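Probable arabinosyltransferase B (PDB 7BVF) transfers arabinose units in the mycobacterial cell membrane, polymerising them into the arabinan of cell-wall arabinogalactan. Local coordinates at residues Asn110-Val123 with Thr126-Val140. Numbering follows the deposited sequence.
Sequences NLQALFVVVSAQRV and TDRNVVILSVPREQV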
# COMPACT_ATOMS: atom_id res chain seq x y z
N ASN A 110 26.04 -17.15 19.94
CA ASN A 110 26.58 -16.15 20.84
C ASN A 110 25.48 -15.23 21.34
O ASN A 110 25.37 -14.97 22.54
CB ASN A 110 27.68 -15.36 20.14
CG ASN A 110 28.85 -16.23 19.76
OD1 ASN A 110 29.71 -16.55 20.58
ND2 ASN A 110 28.89 -16.64 18.50
N LEU A 111 24.67 -14.72 20.42
CA LEU A 111 23.42 -14.10 20.80
C LEU A 111 22.49 -15.15 21.39
O LEU A 111 22.62 -16.34 21.12
CB LEU A 111 22.78 -13.43 19.58
CG LEU A 111 21.48 -12.65 19.69
CD1 LEU A 111 21.46 -11.80 20.94
CD2 LEU A 111 21.30 -11.78 18.46
N GLN A 112 21.56 -14.69 22.23
CA GLN A 112 20.48 -15.52 22.79
C GLN A 112 20.98 -16.84 23.36
O GLN A 112 20.36 -17.89 23.18
CB GLN A 112 19.37 -15.74 21.75
CG GLN A 112 19.70 -16.61 20.56
CD GLN A 112 18.90 -16.22 19.35
OE1 GLN A 112 18.08 -15.31 19.40
NE2 GLN A 112 19.14 -16.91 18.24
N ALA A 113 22.08 -16.79 24.10
CA ALA A 113 22.56 -17.96 24.84
C ALA A 113 23.62 -17.48 25.82
O ALA A 113 24.00 -16.30 25.83
CB ALA A 113 23.12 -19.04 23.91
N LEU A 114 24.09 -18.40 26.65
CA LEU A 114 25.04 -18.09 27.71
C LEU A 114 26.23 -19.02 27.60
O LEU A 114 26.06 -20.23 27.43
CB LEU A 114 24.38 -18.23 29.09
CG LEU A 114 25.22 -17.90 30.32
CD1 LEU A 114 24.38 -17.13 31.30
CD2 LEU A 114 25.74 -19.17 30.95
N PHE A 115 27.44 -18.46 27.68
CA PHE A 115 28.66 -19.22 27.57
C PHE A 115 29.63 -18.83 28.68
O PHE A 115 29.61 -17.71 29.17
CB PHE A 115 29.32 -19.02 26.20
CG PHE A 115 28.51 -19.55 25.06
CD1 PHE A 115 28.55 -20.89 24.73
CD2 PHE A 115 27.69 -18.72 24.33
CE1 PHE A 115 27.80 -21.38 23.69
CE2 PHE A 115 26.95 -19.21 23.28
CZ PHE A 115 27.00 -20.54 22.97
N VAL A 116 30.48 -19.79 29.06
CA VAL A 116 31.43 -19.64 30.15
C VAL A 116 32.84 -19.86 29.61
O VAL A 116 33.67 -20.52 30.24
CB VAL A 116 31.10 -20.61 31.31
CG1 VAL A 116 31.84 -20.21 32.57
CG2 VAL A 116 29.62 -20.61 31.58
N VAL A 117 33.11 -19.31 28.42
CA VAL A 117 34.25 -19.76 27.63
C VAL A 117 35.57 -19.49 28.35
O VAL A 117 35.70 -18.54 29.14
CB VAL A 117 34.23 -19.13 26.23
CG1 VAL A 117 33.22 -19.84 25.37
CG2 VAL A 117 33.85 -17.67 26.33
N VAL A 118 36.56 -20.35 28.10
CA VAL A 118 37.79 -20.43 28.88
C VAL A 118 38.99 -20.24 27.96
O VAL A 118 39.99 -20.97 28.06
CB VAL A 118 37.88 -21.77 29.64
CG1 VAL A 118 38.97 -21.73 30.69
CG2 VAL A 118 36.55 -22.09 30.28
N SER A 119 38.89 -19.29 27.03
CA SER A 119 39.83 -19.23 25.91
C SER A 119 41.27 -19.11 26.40
O SER A 119 41.54 -18.74 27.55
CB SER A 119 39.50 -18.06 24.99
OG SER A 119 39.74 -16.82 25.64
N ALA A 120 42.20 -19.41 25.50
CA ALA A 120 43.61 -19.60 25.85
C ALA A 120 44.25 -18.39 26.51
O ALA A 120 45.38 -18.50 26.99
CB ALA A 120 44.40 -19.97 24.60
N GLN A 121 43.57 -17.25 26.57
CA GLN A 121 44.10 -16.08 27.22
C GLN A 121 43.26 -15.60 28.40
O GLN A 121 43.79 -14.87 29.25
CB GLN A 121 44.25 -14.92 26.21
CG GLN A 121 44.96 -13.69 26.74
CD GLN A 121 46.42 -13.93 27.04
OE1 GLN A 121 47.12 -14.59 26.27
NE2 GLN A 121 46.90 -13.40 28.16
N ARG A 122 42.00 -16.02 28.51
CA ARG A 122 41.14 -15.46 29.54
C ARG A 122 39.88 -16.31 29.69
O ARG A 122 39.43 -16.95 28.74
CB ARG A 122 40.74 -14.02 29.20
CG ARG A 122 39.97 -13.90 27.90
CD ARG A 122 39.74 -12.46 27.51
NE ARG A 122 39.01 -12.37 26.25
CZ ARG A 122 39.58 -12.42 25.05
NH1 ARG A 122 40.89 -12.57 24.94
NH2 ARG A 122 38.84 -12.33 23.95
N VAL A 123 39.33 -16.28 30.90
CA VAL A 123 38.02 -16.85 31.19
C VAL A 123 37.00 -15.72 31.09
O VAL A 123 37.27 -14.59 31.50
CB VAL A 123 38.00 -17.49 32.59
CG1 VAL A 123 36.66 -18.16 32.85
CG2 VAL A 123 39.13 -18.48 32.73
N THR A 126 29.75 -14.80 29.18
CA THR A 126 29.09 -13.97 28.18
C THR A 126 27.59 -14.21 28.24
O THR A 126 27.10 -15.08 28.96
CB THR A 126 29.64 -14.29 26.79
OG1 THR A 126 31.04 -14.57 26.88
CG2 THR A 126 29.46 -13.11 25.85
N ASP A 127 26.85 -13.42 27.47
CA ASP A 127 25.40 -13.50 27.39
C ASP A 127 24.96 -13.08 26.00
O ASP A 127 25.72 -13.22 25.04
CB ASP A 127 24.72 -12.66 28.46
CG ASP A 127 23.45 -13.31 28.98
OD1 ASP A 127 22.66 -13.81 28.15
OD2 ASP A 127 23.23 -13.34 30.20
N ARG A 128 23.72 -12.60 25.86
CA ARG A 128 23.22 -12.25 24.54
C ARG A 128 23.97 -11.05 23.99
O ARG A 128 23.44 -9.93 23.95
CB ARG A 128 21.72 -11.96 24.61
CG ARG A 128 20.96 -12.84 25.58
CD ARG A 128 19.52 -12.43 25.69
NE ARG A 128 18.71 -12.98 24.60
CZ ARG A 128 17.74 -13.86 24.78
NH1 ARG A 128 17.05 -14.31 23.74
NH2 ARG A 128 17.45 -14.30 25.99
N ASN A 129 25.22 -11.28 23.57
CA ASN A 129 26.13 -10.32 22.95
C ASN A 129 26.67 -9.28 23.93
O ASN A 129 27.08 -8.20 23.51
CB ASN A 129 25.48 -9.61 21.76
CG ASN A 129 25.48 -10.46 20.51
OD1 ASN A 129 24.52 -10.46 19.74
ND2 ASN A 129 26.56 -11.20 20.30
N VAL A 130 26.68 -9.58 25.22
CA VAL A 130 27.28 -8.70 26.22
C VAL A 130 28.22 -9.52 27.08
O VAL A 130 27.92 -10.67 27.43
CB VAL A 130 26.22 -7.98 27.08
CG1 VAL A 130 25.23 -7.24 26.21
CG2 VAL A 130 25.49 -8.95 27.98
N VAL A 131 29.38 -8.95 27.39
CA VAL A 131 30.37 -9.64 28.23
C VAL A 131 30.00 -9.34 29.68
O VAL A 131 30.24 -8.24 30.18
CB VAL A 131 31.80 -9.20 27.91
CG1 VAL A 131 32.78 -9.90 28.84
CG2 VAL A 131 32.13 -9.51 26.47
N ILE A 132 29.42 -10.32 30.36
CA ILE A 132 29.03 -10.12 31.75
C ILE A 132 30.26 -10.04 32.64
O ILE A 132 30.38 -9.14 33.48
CB ILE A 132 28.08 -11.24 32.20
CG1 ILE A 132 26.69 -11.00 31.62
CG2 ILE A 132 27.99 -11.28 33.70
CD1 ILE A 132 25.77 -12.14 31.88
N LEU A 133 31.21 -10.95 32.47
CA LEU A 133 32.44 -10.87 33.25
C LEU A 133 33.59 -11.46 32.45
O LEU A 133 33.39 -12.34 31.61
CB LEU A 133 32.31 -11.58 34.60
CG LEU A 133 33.33 -11.19 35.67
CD1 LEU A 133 33.48 -9.68 35.74
CD2 LEU A 133 32.95 -11.74 37.02
N SER A 134 34.80 -10.98 32.72
CA SER A 134 36.00 -11.47 32.06
C SER A 134 37.18 -11.30 32.99
O SER A 134 37.35 -10.23 33.59
CB SER A 134 36.25 -10.74 30.74
OG SER A 134 37.60 -10.86 30.35
N VAL A 135 37.99 -12.34 33.13
CA VAL A 135 39.15 -12.34 34.01
C VAL A 135 40.30 -13.07 33.32
O VAL A 135 40.10 -14.15 32.75
CB VAL A 135 38.82 -12.99 35.37
CG1 VAL A 135 40.08 -13.24 36.17
CG2 VAL A 135 37.87 -12.12 36.15
N PRO A 136 41.52 -12.52 33.34
CA PRO A 136 42.66 -13.25 32.78
C PRO A 136 42.83 -14.62 33.42
O PRO A 136 42.57 -14.81 34.60
CB PRO A 136 43.86 -12.33 33.09
CG PRO A 136 43.35 -11.33 34.09
CD PRO A 136 41.89 -11.18 33.79
N ARG A 137 43.29 -15.57 32.61
CA ARG A 137 43.29 -16.97 33.03
C ARG A 137 44.36 -17.25 34.08
O ARG A 137 44.16 -18.09 34.96
CB ARG A 137 43.48 -17.88 31.83
CG ARG A 137 43.32 -19.35 32.16
CD ARG A 137 43.39 -20.23 30.93
NE ARG A 137 43.31 -21.64 31.29
CZ ARG A 137 43.36 -22.63 30.41
NH1 ARG A 137 43.47 -22.36 29.11
NH2 ARG A 137 43.27 -23.89 30.81
N GLU A 138 45.51 -16.57 34.00
CA GLU A 138 46.56 -16.79 34.98
C GLU A 138 46.17 -16.32 36.37
O GLU A 138 46.91 -16.59 37.33
CB GLU A 138 47.85 -16.08 34.54
CG GLU A 138 47.77 -14.56 34.57
CD GLU A 138 47.27 -13.98 33.27
OE1 GLU A 138 46.74 -14.74 32.44
OE2 GLU A 138 47.40 -12.75 33.08
N GLN A 139 45.04 -15.63 36.52
CA GLN A 139 44.54 -15.25 37.83
C GLN A 139 43.58 -16.29 38.39
O GLN A 139 43.65 -16.61 39.58
CB GLN A 139 43.85 -13.88 37.76
CG GLN A 139 43.72 -13.21 39.11
CD GLN A 139 43.12 -11.82 39.01
OE1 GLN A 139 42.75 -11.37 37.92
NE2 GLN A 139 43.04 -11.13 40.14
N VAL A 140 42.68 -16.82 37.57
CA VAL A 140 41.79 -17.87 38.04
C VAL A 140 42.56 -19.16 38.27
O VAL A 140 42.16 -19.99 39.09
CB VAL A 140 40.61 -18.08 37.07
CG1 VAL A 140 39.93 -16.77 36.76
CG2 VAL A 140 41.07 -18.76 35.80
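Val123 and Val135 pair antiparallel in the hairpin of strands 122-126 and 131-136, joined by two backbone bonds, Val123 N to Val135 O and Val135 N to Val123 O, both 2.9 Å. Their side chains share one face of the ribbon. There Val123 holds CG1 anti to its own nitrogen (chi1 -176°), leaving CG2 to meet CG2 of Val140, from the short helix after Pro136, at 3.6 Å. Arg137, fully extended, runs past the Ser119-Arg122 type I turn and lays one guanidinium face against CG1 of Val118; Arg137 NH2 makes a weak hydrogen bond to Pro92 O, outside both segments, and Arg137 N a weak one to Gln121 O. In the turn joining the strands, Arg128 bends at chi3 (82°) and sets a guanidinium face over CA of Gln112, in the loop leading into the hairpin. The Leu111 side chain crosses that of Arg128, CD1 3.7 Å from Arg128 CB, and Leu111 CB meets Asn129 OD1. Beside this turn, Thr126 N donates to Phe115 O. Within this concanavalin-like domain, backbone bonds centred on Val123-Val135 and side-chain packing at either end thus hold the segments, the Arg128 and Arg137 guanidinium groups contributing van der Waals contact without a salt bridge.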